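Local coordinates for protein histidine kinase (Synechocystis sp., PDB 5DFY) that probably acts as a light-responsive sensor histidine kinase, here represented by its third GAF domain, a cyanobacteriochrome module that carries a covalently bound phycocyanobilin, at residues 74-87 with 103-116. Residues are numbered along the deposited sequence; the frame is centred on the assembly and turned at random.
With CYC (phycocyanobilin), chain B.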
ATOM      1  N   TYR A  74      -0.195   1.845 -17.712  1.00 17.75           N
ATOM      2  CA  TYR A  74      -1.611   2.014 -18.061  1.00 18.29           C
ATOM      3  C   TYR A  74      -2.369   2.204 -16.770  1.00 18.06           C
ATOM      4  O   TYR A  74      -2.289   1.355 -15.897  1.00 21.24           O
ATOM      5  CB  TYR A  74      -2.114   0.788 -18.804  1.00 17.33           C
ATOM      6  CG  TYR A  74      -3.553   0.733 -19.257  1.00 19.75           C
ATOM      7  CD1 TYR A  74      -3.940   1.284 -20.475  1.00 21.57           C
ATOM      8  CD2 TYR A  74      -4.515   0.059 -18.512  1.00 20.25           C
ATOM      9  CE1 TYR A  74      -5.239   1.189 -20.914  1.00 24.15           C
ATOM     10  CE2 TYR A  74      -5.834  -0.030 -18.948  1.00 21.61           C
ATOM     11  CZ  TYR A  74      -6.176   0.520 -20.155  1.00 23.85           C
ATOM     12  OH  TYR A  74      -7.474   0.446 -20.613  1.00 27.20           O
ATOM     13  N   ARG A  75      -3.076   3.319 -16.659  1.00 17.92           N
ATOM     14  CA  ARG A  75      -3.780   3.683 -15.424  1.00 16.46           C
ATOM     15  C   ARG A  75      -5.274   3.540 -15.623  1.00 16.92           C
ATOM     16  O   ARG A  75      -5.813   4.091 -16.585  1.00 18.43           O
ATOM     17  CB  ARG A  75      -3.445   5.113 -15.033  1.00 17.68           C
ATOM     18  CG  ARG A  75      -4.084   5.554 -13.730  1.00 21.00           C
ATOM     19  CD  ARG A  75      -3.768   6.994 -13.423  1.00 24.65           C
ATOM     20  NE  ARG A  75      -4.348   7.836 -14.456  1.00 28.51           N
ATOM     21  CZ  ARG A  75      -3.888   9.026 -14.820  1.00 37.16           C
ATOM     22  NH1 ARG A  75      -2.828   9.556 -14.226  1.00 38.91           N
ATOM     23  NH2 ARG A  75      -4.499   9.682 -15.794  1.00 40.23           N
ATOM     24  N   PHE A  76      -5.940   2.814 -14.726  1.00 16.57           N
ATOM     25  CA  PHE A  76      -7.392   2.671 -14.793  1.00 17.12           C
ATOM     26  C   PHE A  76      -8.145   3.943 -14.415  1.00 20.33           C
ATOM     27  O   PHE A  76      -7.785   4.681 -13.491  1.00 19.63           O
ATOM     28  CB  PHE A  76      -7.837   1.538 -13.896  1.00 16.74           C
ATOM     29  CG  PHE A  76      -7.507   0.166 -14.425  1.00 17.19           C
ATOM     30  CD1 PHE A  76      -8.075  -0.305 -15.603  1.00 18.49           C
ATOM     31  CD2 PHE A  76      -6.624  -0.660 -13.754  1.00 17.06           C
ATOM     32  CE1 PHE A  76      -7.774  -1.577 -16.076  1.00 18.98           C
ATOM     33  CE2 PHE A  76      -6.326  -1.927 -14.207  1.00 18.08           C
ATOM     34  CZ  PHE A  76      -6.892  -2.389 -15.385  1.00 18.48           C
ATOM     35  N   ASN A  77      -9.203   4.197 -15.176  1.00 18.96           N
ATOM     36  CA  ASN A  77     -10.159   5.246 -14.862  1.00 21.72           C
ATOM     37  C   ASN A  77     -11.191   4.666 -13.924  1.00 20.69           C
ATOM     38  O   ASN A  77     -11.255   3.454 -13.744  1.00 20.81           O
ATOM     39  CB  ASN A  77     -10.826   5.755 -16.127  1.00 20.16           C
ATOM     40  CG  ASN A  77      -9.879   6.497 -17.028  1.00 21.86           C
ATOM     41  OD1 ASN A  77      -9.038   7.267 -16.567  1.00 23.29           O
ATOM     42  ND2 ASN A  77     -10.012   6.272 -18.336  1.00 24.80           N
ATOM     43  N   PRO A  78     -12.030   5.525 -13.335  1.00 20.58           N
ATOM     44  CA  PRO A  78     -13.027   4.994 -12.404  1.00 21.84           C
ATOM     45  C   PRO A  78     -13.946   3.933 -13.028  1.00 22.60           C
ATOM     46  O   PRO A  78     -14.322   2.998 -12.323  1.00 24.31           O
ATOM     47  CB  PRO A  78     -13.801   6.251 -11.994  1.00 23.46           C
ATOM     48  CG  PRO A  78     -12.759   7.335 -12.056  1.00 25.33           C
ATOM     49  CD  PRO A  78     -11.939   6.994 -13.279  1.00 22.08           C
ATOM     50  N   ASP A  79     -14.273   4.054 -14.311  1.00 22.29           N
ATOM     51  CA  ASP A  79     -15.160   3.090 -14.957  1.00 28.25           C
ATOM     52  C   ASP A  79     -14.407   1.898 -15.554  1.00 29.33           C
ATOM     53  O   ASP A  79     -14.971   1.133 -16.324  1.00 29.08           O
ATOM     54  CB  ASP A  79     -16.008   3.773 -16.047  1.00 25.48           C
ATOM     55  CG  ASP A  79     -15.192   4.271 -17.226  1.00 34.50           C
ATOM     56  OD1 ASP A  79     -13.971   4.049 -17.262  1.00 27.18           O
ATOM     57  OD2 ASP A  79     -15.790   4.883 -18.146  1.00 33.21           O
ATOM     58  N   TRP A  80     -13.135   1.759 -15.184  1.00 24.76           N
ATOM     59  CA  TRP A  80     -12.268   0.632 -15.568  1.00 22.47           C
ATOM     60  C   TRP A  80     -11.897   0.591 -17.052  1.00 23.43           C
ATOM     61  O   TRP A  80     -11.252  -0.356 -17.507  1.00 24.78           O
ATOM     62  CB  TRP A  80     -12.886  -0.696 -15.140  1.00 24.37           C
ATOM     63  CG  TRP A  80     -12.962  -0.793 -13.667  1.00 25.36           C
ATOM     64  CD1 TRP A  80     -14.087  -0.665 -12.899  1.00 26.09           C
ATOM     65  CD2 TRP A  80     -11.874  -0.988 -12.752  1.00 22.37           C
ATOM     66  NE1 TRP A  80     -13.770  -0.770 -11.573  1.00 29.07           N
ATOM     67  CE2 TRP A  80     -12.416  -0.968 -11.451  1.00 25.48           C
ATOM     68  CE3 TRP A  80     -10.494  -1.166 -12.904  1.00 21.75           C
ATOM     69  CZ2 TRP A  80     -11.636  -1.133 -10.316  1.00 27.56           C
ATOM     70  CZ3 TRP A  80      -9.727  -1.332 -11.778  1.00 23.68           C
ATOM     71  CH2 TRP A  80     -10.291  -1.314 -10.498  1.00 26.38           C
ATOM     72  N   SER A  81     -12.222   1.652 -17.781  1.00 22.63           N
ATOM     73  CA  SER A  81     -11.448   2.005 -18.955  1.00 24.51           C
ATOM     74  C   SER A  81     -10.089   2.431 -18.436  1.00 21.86           C
ATOM     75  O   SER A  81      -9.862   2.454 -17.212  1.00 21.13           O
ATOM     76  CB  SER A  81     -12.105   3.133 -19.763  1.00 26.10           C
ATOM     77  OG  SER A  81     -12.156   4.368 -19.048  1.00 26.67           O
ATOM     78  N   GLY A  82      -9.174   2.784 -19.326  1.00 23.13           N
ATOM     79  CA  GLY A  82      -7.881   3.243 -18.874  1.00 23.79           C
ATOM     80  C   GLY A  82      -7.162   4.105 -19.879  1.00 25.65           C
ATOM     81  O   GLY A  82      -7.651   4.353 -20.980  1.00 26.79           O
ATOM     82  N   GLU A  83      -5.996   4.573 -19.472  1.00 20.63           N
ATOM     83  CA  GLU A  83      -5.223   5.534 -20.230  1.00 22.69           C
ATOM     84  C   GLU A  83      -3.739   5.195 -20.118  1.00 22.63           C
ATOM     85  O   GLU A  83      -3.259   4.927 -19.034  1.00 22.18           O
ATOM     86  CB  GLU A  83      -5.508   6.940 -19.687  1.00 25.76           C
ATOM     87  CG  GLU A  83      -4.857   8.071 -20.402  1.00 44.05           C
ATOM     88  CD  GLU A  83      -5.100   9.384 -19.681  1.00 53.86           C
ATOM     89  OE1 GLU A  83      -6.091   9.454 -18.912  1.00 51.80           O
ATOM     90  OE2 GLU A  83      -4.303  10.335 -19.864  1.00 48.33           O
ATOM     91  N   PHE A  84      -3.000   5.235 -21.222  1.00 22.65           N
ATOM     92  CA  PHE A  84      -1.550   5.169 -21.143  1.00 19.38           C
ATOM     93  C   PHE A  84      -1.012   6.470 -20.636  1.00 22.34           C
ATOM     94  O   PHE A  84      -1.428   7.545 -21.085  1.00 25.97           O
ATOM     95  CB  PHE A  84      -0.950   4.840 -22.525  1.00 19.41           C
ATOM     96  CG  PHE A  84      -1.248   3.454 -22.967  1.00 20.36           C
ATOM     97  CD1 PHE A  84      -0.724   2.381 -22.270  1.00 21.71           C
ATOM     98  CD2 PHE A  84      -2.077   3.208 -24.043  1.00 28.05           C
ATOM     99  CE1 PHE A  84      -0.992   1.099 -22.636  1.00 23.83           C
ATOM    100  CE2 PHE A  84      -2.364   1.902 -24.413  1.00 28.88           C
ATOM    101  CZ  PHE A  84      -1.811   0.851 -23.719  1.00 24.13           C
ATOM    102  N   ILE A  85      -0.097   6.396 -19.690  1.00 19.77           N
ATOM    103  CA  ILE A  85       0.495   7.596 -19.181  1.00 23.23           C
ATOM    104  C   ILE A  85       2.003   7.591 -19.251  1.00 20.49           C
ATOM    105  O   ILE A  85       2.609   8.619 -18.996  1.00 23.45           O
ATOM    106  CB  ILE A  85       0.013   7.864 -17.740  1.00 29.63           C
ATOM    107  CG1 ILE A  85       0.398   6.726 -16.807  1.00 25.81           C
ATOM    108  CG2 ILE A  85      -1.525   8.044 -17.729  1.00 29.30           C
ATOM    109  CD1 ILE A  85       0.164   7.090 -15.346  1.00 30.10           C
ATOM    110  N   HIS A  86       2.618   6.468 -19.641  1.00 20.17           N
ATOM    111  CA  HIS A  86       4.047   6.488 -19.926  1.00 17.20           C
ATOM    112  C   HIS A  86       4.468   5.340 -20.821  1.00 18.57           C
ATOM    113  O   HIS A  86       3.906   4.254 -20.772  1.00 18.42           O
ATOM    114  CB  HIS A  86       4.882   6.452 -18.645  1.00 20.24           C
ATOM    115  CG  HIS A  86       6.287   6.910 -18.851  1.00 24.20           C
ATOM    116  ND1 HIS A  86       6.675   8.222 -18.697  1.00 27.14           N
ATOM    117  CD2 HIS A  86       7.391   6.242 -19.268  1.00 23.32           C
ATOM    118  CE1 HIS A  86       7.960   8.336 -18.977  1.00 27.95           C
ATOM    119  NE2 HIS A  86       8.417   7.148 -19.327  1.00 27.59           N
ATOM    120  N   GLU A  87       5.484   5.620 -21.636  1.00 18.90           N
ATOM    121  CA  GLU A  87       6.076   4.661 -22.563  1.00 19.49           C
ATOM    122  C   GLU A  87       7.595   4.741 -22.491  1.00 17.23           C
ATOM    123  O   GLU A  87       8.169   5.833 -22.495  1.00 19.48           O
ATOM    124  CB  GLU A  87       5.607   4.947 -23.994  1.00 19.00           C
ATOM    125  CG  GLU A  87       6.307   4.126 -25.068  1.00 17.82           C
ATOM    126  CD  GLU A  87       5.860   4.536 -26.460  1.00 19.85           C
ATOM    127  OE1 GLU A  87       5.686   5.760 -26.692  1.00 19.88           O
ATOM    128  OE2 GLU A  87       5.660   3.638 -27.301  1.00 18.76           O
ATOM    129  N   PHE A 103      -1.385   9.702 -26.135  1.00 28.92           N
ATOM    130  CA  PHE A 103      -1.324   8.288 -26.446  1.00 26.79           C
ATOM    131  C   PHE A 103      -2.564   7.839 -27.160  1.00 26.85           C
ATOM    132  O   PHE A 103      -3.628   8.443 -26.995  1.00 31.77           O
ATOM    133  CB  PHE A 103      -1.171   7.458 -25.164  1.00 25.72           C
ATOM    134  CG  PHE A 103       0.162   7.590 -24.513  1.00 21.78           C
ATOM    135  CD1 PHE A 103       0.416   8.600 -23.604  1.00 24.74           C
ATOM    136  CD2 PHE A 103       1.175   6.699 -24.820  1.00 26.42           C
ATOM    137  CE1 PHE A 103       1.641   8.713 -23.000  1.00 28.78           C
ATOM    138  CE2 PHE A 103       2.420   6.809 -24.221  1.00 23.37           C
ATOM    139  CZ  PHE A 103       2.658   7.811 -23.317  1.00 27.55           C
ATOM    140  N   PRO A 104      -2.467   6.750 -27.920  1.00 25.84           N
ATOM    141  CA  PRO A 104      -3.679   6.172 -28.484  1.00 30.08           C
ATOM    142  C   PRO A 104      -4.545   5.533 -27.416  1.00 30.23           C
ATOM    143  O   PRO A 104      -4.071   5.309 -26.298  1.00 29.52           O
ATOM    144  CB  PRO A 104      -3.152   5.106 -29.436  1.00 28.28           C
ATOM    145  CG  PRO A 104      -1.839   4.698 -28.823  1.00 29.04           C
ATOM    146  CD  PRO A 104      -1.271   5.959 -28.258  1.00 29.02           C
ATOM    147  N   LEU A 105      -5.792   5.253 -27.769  1.00 31.46           N
ATOM    148  CA  LEU A 105      -6.715   4.555 -26.883  1.00 30.15           C
ATOM    149  C   LEU A 105      -6.702   3.061 -27.158  1.00 30.00           C
ATOM    150  O   LEU A 105      -6.668   2.621 -28.302  1.00 27.77           O
ATOM    151  CB  LEU A 105      -8.137   5.080 -27.053  1.00 36.04           C
ATOM    152  CG  LEU A 105      -8.302   6.557 -26.756  1.00 39.03           C
ATOM    153  CD1 LEU A 105      -9.708   6.971 -27.136  1.00 48.86           C
ATOM    154  CD2 LEU A 105      -8.011   6.862 -25.290  1.00 40.90           C
ATOM    155  N   TRP A 106      -6.719   2.284 -26.089  1.00 29.22           N
ATOM    156  CA  TRP A 106      -6.898   0.847 -26.188  1.00 28.49           C
ATOM    157  C   TRP A 106      -8.165   0.546 -25.400  1.00 31.15           C
ATOM    158  O   TRP A 106      -8.154   0.493 -24.165  1.00 31.76           O
ATOM    159  CB  TRP A 106      -5.669   0.116 -25.652  1.00 25.43           C
ATOM    160  CG  TRP A 106      -5.710  -1.376 -25.694  1.00 27.66           C
ATOM    161  CD1 TRP A 106      -6.811  -2.186 -25.767  1.00 30.33           C
ATOM    162  CD2 TRP A 106      -4.577  -2.248 -25.639  1.00 22.49           C
ATOM    163  NE1 TRP A 106      -6.425  -3.508 -25.754  1.00 26.92           N
ATOM    164  CE2 TRP A 106      -5.060  -3.570 -25.673  1.00 23.59           C
ATOM    165  CE3 TRP A 106      -3.196  -2.035 -25.552  1.00 24.09           C
ATOM    166  CZ2 TRP A 106      -4.217  -4.666 -25.632  1.00 23.24           C
ATOM    167  CZ3 TRP A 106      -2.358  -3.129 -25.517  1.00 23.28           C
ATOM    168  CH2 TRP A 106      -2.868  -4.427 -25.552  1.00 23.73           C
ATOM    169  N   GLN A 107      -9.185   0.391 -26.037  1.00 28.93           N
ATOM    170  CA  GLN A 107     -10.494   0.289 -25.416  1.00 37.90           C
ATOM    171  C   GLN A 107     -10.823  -1.163 -25.213  1.00 36.14           C
ATOM    172  O   GLN A 107     -11.580  -1.765 -25.979  1.00 37.33           O
ATOM    173  CB  GLN A 107     -11.548   0.967 -26.275  1.00 39.07           C
ATOM    174  CG  GLN A 107     -11.362   2.458 -26.351  1.00 43.90           C
ATOM    175  CD  GLN A 107     -12.367   3.109 -27.263  1.00 69.16           C
ATOM    176  OE1 GLN A 107     -12.898   2.472 -28.175  1.00 64.11           O
ATOM    177  NE2 GLN A 107     -12.643   4.390 -27.017  1.00 82.91           N
ATOM    178  N   ASP A 108     -10.365  -1.626 -24.198  1.00 31.35           N
ATOM    179  CA  ASP A 108     -10.524  -3.032 -23.942  1.00 26.98           C
ATOM    180  C   ASP A 108     -11.798  -3.301 -23.150  1.00 28.86           C
ATOM    181  O   ASP A 108     -11.868  -3.112 -21.930  1.00 28.51           O
ATOM    182  CB  ASP A 108      -9.320  -3.588 -23.205  1.00 27.35           C
ATOM    183  CG  ASP A 108      -9.278  -5.068 -23.286  1.00 24.50           C
ATOM    184  OD1 ASP A 108     -10.096  -5.709 -22.588  1.00 28.40           O
ATOM    185  OD2 ASP A 108      -8.458  -5.585 -24.051  1.00 26.58           O
ATOM    186  N   THR A 109     -12.813  -3.757 -23.869  1.00 29.94           N
ATOM    187  CA  THR A 109     -14.113  -3.993 -23.269  1.00 32.26           C
ATOM    188  C   THR A 109     -14.046  -5.070 -22.187  1.00 27.76           C
ATOM    189  O   THR A 109     -14.788  -5.016 -21.217  1.00 26.86           O
ATOM    190  CB  THR A 109     -15.133  -4.391 -24.354  1.00 35.57           C
ATOM    191  OG1 THR A 109     -14.612  -5.476 -25.122  1.00 42.91           O
ATOM    192  CG2 THR A 109     -15.365  -3.238 -25.286  1.00 39.77           C
ATOM    193  N   TYR A 110     -13.147  -6.036 -22.332  1.00 25.50           N
ATOM    194  CA  TYR A 110     -13.052  -7.134 -21.374  1.00 25.37           C
ATOM    195  C   TYR A 110     -12.534  -6.669 -20.016  1.00 24.83           C
ATOM    196  O   TYR A 110     -13.086  -7.029 -18.974  1.00 25.82           O
ATOM    197  CB  TYR A 110     -12.162  -8.240 -21.922  1.00 26.09           C
ATOM    198  CG  TYR A 110     -12.023  -9.448 -21.027  1.00 28.88           C
ATOM    199  CD1 TYR A 110     -11.059  -9.502 -20.033  1.00 27.81           C
ATOM    200  CD2 TYR A 110     -12.859 -10.543 -21.180  1.00 32.96           C
ATOM    201  CE1 TYR A 110     -10.933 -10.613 -19.214  1.00 28.25           C
ATOM    202  CE2 TYR A 110     -12.738 -11.645 -20.372  1.00 29.50           C
ATOM    203  CZ  TYR A 110     -11.777 -11.681 -19.395  1.00 31.89           C
ATOM    204  OH  TYR A 110     -11.659 -12.790 -18.594  1.00 33.27           O
ATOM    205  N   LEU A 111     -11.460  -5.878 -20.004  1.00 22.37           N
ATOM    206  CA  LEU A 111     -10.975  -5.350 -18.724  1.00 27.92           C
ATOM    207  C   LEU A 111     -12.018  -4.487 -18.070  1.00 25.18           C
ATOM    208  O   LEU A 111     -12.208  -4.511 -16.853  1.00 26.97           O
ATOM    209  CB  LEU A 111      -9.696  -4.524 -18.902  1.00 25.36           C
ATOM    210  CG  LEU A 111      -8.399  -5.262 -19.181  1.00 27.08           C
ATOM    211  CD1 LEU A 111      -7.306  -4.232 -19.376  1.00 23.96           C
ATOM    212  CD2 LEU A 111      -8.041  -6.209 -18.059  1.00 27.90           C
ATOM    213  N   GLN A 112     -12.691  -3.685 -18.877  1.00 24.62           N
ATOM    214  CA  GLN A 112     -13.711  -2.805 -18.341  1.00 25.92           C
ATOM    215  C   GLN A 112     -14.861  -3.581 -17.735  1.00 27.54           C
ATOM    216  O   GLN A 112     -15.254  -3.326 -16.608  1.00 26.07           O
ATOM    217  CB  GLN A 112     -14.218  -1.881 -19.435  1.00 27.08           C
ATOM    218  CG  GLN A 112     -15.240  -0.908 -18.957  1.00 33.50           C
ATOM    219  CD  GLN A 112     -15.325   0.302 -19.862  1.00 36.00           C
ATOM    220  OE1 GLN A 112     -15.510   1.426 -19.400  1.00 43.73           O
ATOM    221  NE2 GLN A 112     -15.171   0.079 -21.160  1.00 44.01           N
ATOM    222  N   GLU A 113     -15.394  -4.553 -18.480  1.00 28.90           N
ATOM    223  CA  GLU A 113     -16.547  -5.316 -18.002  1.00 24.63           C
ATOM    224  C   GLU A 113     -16.211  -6.157 -16.783  1.00 28.04           C
ATOM    225  O   GLU A 113     -17.070  -6.404 -15.945  1.00 29.65           O
ATOM    226  CB  GLU A 113     -17.102  -6.209 -19.110  1.00 29.85           C
ATOM    227  CG  GLU A 113     -17.772  -5.410 -20.218  1.00 43.13           C
ATOM    228  CD  GLU A 113     -18.188  -6.257 -21.409  1.00 54.83           C
ATOM    229  OE1 GLU A 113     -18.179  -7.504 -21.298  1.00 56.73           O
ATOM    230  OE2 GLU A 113     -18.528  -5.670 -22.459  1.00 54.31           O
ATOM    231  N   ASN A 114     -14.966  -6.610 -16.685  1.00 24.04           N
ATOM    232  CA  ASN A 114     -14.557  -7.436 -15.567  1.00 23.71           C
ATOM    233  C   ASN A 114     -13.798  -6.648 -14.512  1.00 22.48           C
ATOM    234  O   ASN A 114     -13.173  -7.226 -13.648  1.00 24.78           O
ATOM    235  CB  ASN A 114     -13.732  -8.603 -16.080  1.00 23.84           C
ATOM    236  CG  ASN A 114     -14.551  -9.532 -16.946  1.00 25.82           C
ATOM    237  OD1 ASN A 114     -14.432  -9.532 -18.170  1.00 32.89           O
ATOM    238  ND2 ASN A 114     -15.420 -10.299 -16.317  1.00 29.66           N
ATOM    239  N   GLU A 115     -13.893  -5.325 -14.600  1.00 24.47           N
ATOM    240  CA  GLU A 115     -13.363  -4.422 -13.593  1.00 24.18           C
ATOM    241  C   GLU A 115     -11.930  -4.769 -13.246  1.00 21.79           C
ATOM    242  O   GLU A 115     -11.555  -4.804 -12.079  1.00 25.66           O
ATOM    243  CB  GLU A 115     -14.240  -4.448 -12.353  1.00 28.39           C
ATOM    244  CG  GLU A 115     -15.697  -4.167 -12.714  1.00 31.64           C
ATOM    245  CD  GLU A 115     -16.602  -3.950 -11.519  1.00 44.10           C
ATOM    246  OE1 GLU A 115     -16.541  -4.746 -10.563  1.00 43.78           O
ATOM    247  OE2 GLU A 115     -17.389  -2.978 -11.548  1.00 50.85           O
ATOM    248  N   GLY A 116     -11.138  -4.994 -14.280  1.00 22.55           N
ATOM    249  CA  GLY A 116      -9.728  -5.298 -14.101  1.00 20.57           C
ATOM    250  C   GLY A 116      -9.365  -6.757 -14.304  1.00 23.70           C
ATOM    251  O   GLY A 116      -8.190  -7.107 -14.359  1.00 22.26           O
TER
HETATM  252  CHA CYC B 701      -8.230  -9.674 -22.573  1.00 26.32           C
HETATM  253  NA  CYC B 701      -7.093  -7.413 -22.782  1.00 24.29           N
HETATM  254  C1A CYC B 701      -7.299  -8.765 -22.246  1.00 24.47           C
HETATM  255  C2A CYC B 701      -6.221  -8.984 -21.223  1.00 24.14           C
HETATM  256  C3A CYC B 701      -5.393  -7.803 -21.150  1.00 23.11           C
HETATM  257  C4A CYC B 701      -5.928  -6.838 -22.125  1.00 22.26           C
HETATM  258  CMA CYC B 701      -4.217  -7.635 -20.224  1.00 28.08           C
HETATM  259  CAA CYC B 701      -6.111 -10.233 -20.366  1.00 26.23           C
HETATM  260  CBA CYC B 701      -7.140  -9.948 -19.251  1.00 28.30           C
HETATM  261  CGA CYC B 701      -7.371 -11.064 -18.232  1.00 29.74           C
HETATM  262  O1A CYC B 701      -6.956 -12.216 -18.485  1.00 30.23           O
HETATM  263  O2A CYC B 701      -8.002 -10.850 -17.139  1.00 26.48           O
HETATM  264  CHB CYC B 701      -5.513  -5.440 -22.429  1.00 22.65           C
HETATM  265  NB  CYC B 701      -3.027  -5.766 -22.329  1.00 21.42           N
HETATM  266  C1B CYC B 701      -4.285  -4.971 -22.280  1.00 21.20           C
HETATM  267  C2B CYC B 701      -3.934  -3.561 -22.071  1.00 19.78           C
HETATM  268  C3B CYC B 701      -2.539  -3.453 -21.998  1.00 19.14           C
HETATM  269  C4B CYC B 701      -1.925  -4.787 -22.177  1.00 19.96           C
HETATM  270  CMB CYC B 701      -4.960  -2.454 -21.963  1.00 23.46           C
HETATM  271  CAB CYC B 701      -1.738  -2.174 -21.784  1.00 20.98           C
HETATM  272  CBB CYC B 701      -1.054  -2.206 -20.426  1.00 21.36           C
HETATM  273  OB  CYC B 701      -0.760  -5.105 -22.184  1.00 20.15           O
HETATM  274  NC  CYC B 701      -9.720  -5.967 -26.342  1.00 25.04           N
HETATM  275  C1C CYC B 701      -9.611  -5.081 -27.198  1.00 32.53           C
HETATM  276  C2C CYC B 701     -11.021  -5.066 -28.182  1.00 32.81           C
HETATM  277  C3C CYC B 701     -11.940  -5.646 -27.457  1.00 34.32           C
HETATM  278  C4C CYC B 701     -11.092  -6.664 -26.529  1.00 30.66           C
HETATM  279  CMC CYC B 701     -11.326  -3.608 -28.682  1.00 34.72           C
HETATM  280  CAC CYC B 701     -13.131  -6.444 -28.229  1.00 33.04           C
HETATM  281  CBC CYC B 701     -14.070  -5.429 -28.840  1.00 37.10           C
HETATM  282  OC  CYC B 701      -8.675  -4.321 -27.350  1.00 28.74           O
HETATM  283  CHD CYC B 701     -11.562  -7.786 -25.963  1.00 27.80           C
HETATM  284  ND  CYC B 701      -9.675  -8.289 -24.281  1.00 24.97           N
HETATM  285  C1D CYC B 701     -10.770  -8.637 -25.023  1.00 24.77           C
HETATM  286  C2D CYC B 701     -11.077  -9.947 -24.794  1.00 24.55           C
HETATM  287  C3D CYC B 701     -10.181 -10.425 -23.894  1.00 26.96           C
HETATM  288  C4D CYC B 701      -9.310  -9.388 -23.575  1.00 23.52           C
HETATM  289  CMD CYC B 701     -12.246 -10.668 -25.449  1.00 31.51           C
HETATM  290  CAD CYC B 701     -10.134 -11.826 -23.337  1.00 29.40           C
HETATM  291  CBD CYC B 701      -9.091 -12.655 -24.057  1.00 28.02           C
HETATM  292  CGD CYC B 701      -9.506 -12.863 -25.503  1.00 35.00           C
HETATM  293  O1D CYC B 701      -8.891 -12.294 -26.445  1.00 29.69           O
HETATM  294  O2D CYC B 701     -10.485 -13.607 -25.788  1.00 34.00           O
HETATM  295  O   HOH W   1     -15.898  -0.579  -9.692  1.00 46.06           O
HETATM  296  O   HOH W   2      -6.380   3.716 -23.542  1.00 28.41           O
HETATM  297  O   HOH W   3      -9.803   2.248 -22.243  1.00 32.44           O
HETATM  298  O   HOH W   4      -4.479   5.953 -23.682  1.00 27.46           O
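Phe84 packs on Phe103 and Trp106, and Trp80 on Glu115, in a largely apolar contact of the bilin-binding GAF domain. It lays the loop and short helix 109-113 against the hairpin of strands 70-76 and 82-89, at one border of the antiparallel sheet. Both sides line the phycocyanobilin pocket. Three waters link the edge strand to the loop. One accepts from Phe84 N and donates to Pro104 O; two others join Gly82 to Trp106.

Phe84 CB lies over the face of the Phe103 ring, a CH-pi contact 4.0 Å from the centroid. Further along, Phe84 CZ meets Trp106 CE3 at 3.7 Å, at the edge of the Phe84 ring. Trp106 in turn spreads one face over the bilin D ring, which holds NB. Asp108 caps the helix: its OD1 accepts from Leu111 N at 2.9 Å. Its OD2 accepts from bilin ND in a nearly straight bond (174°), and from NC at 2.6 Å.

A Schellman motif ends the helix at Glu115. Trp80 CG points away from its own carbonyl carbon (chi1 -65°), which brings the indole under this turn. Glu115 CB lies over the Trp80 five-membered ring, 3.8 Å from its centroid and 11° off the normal.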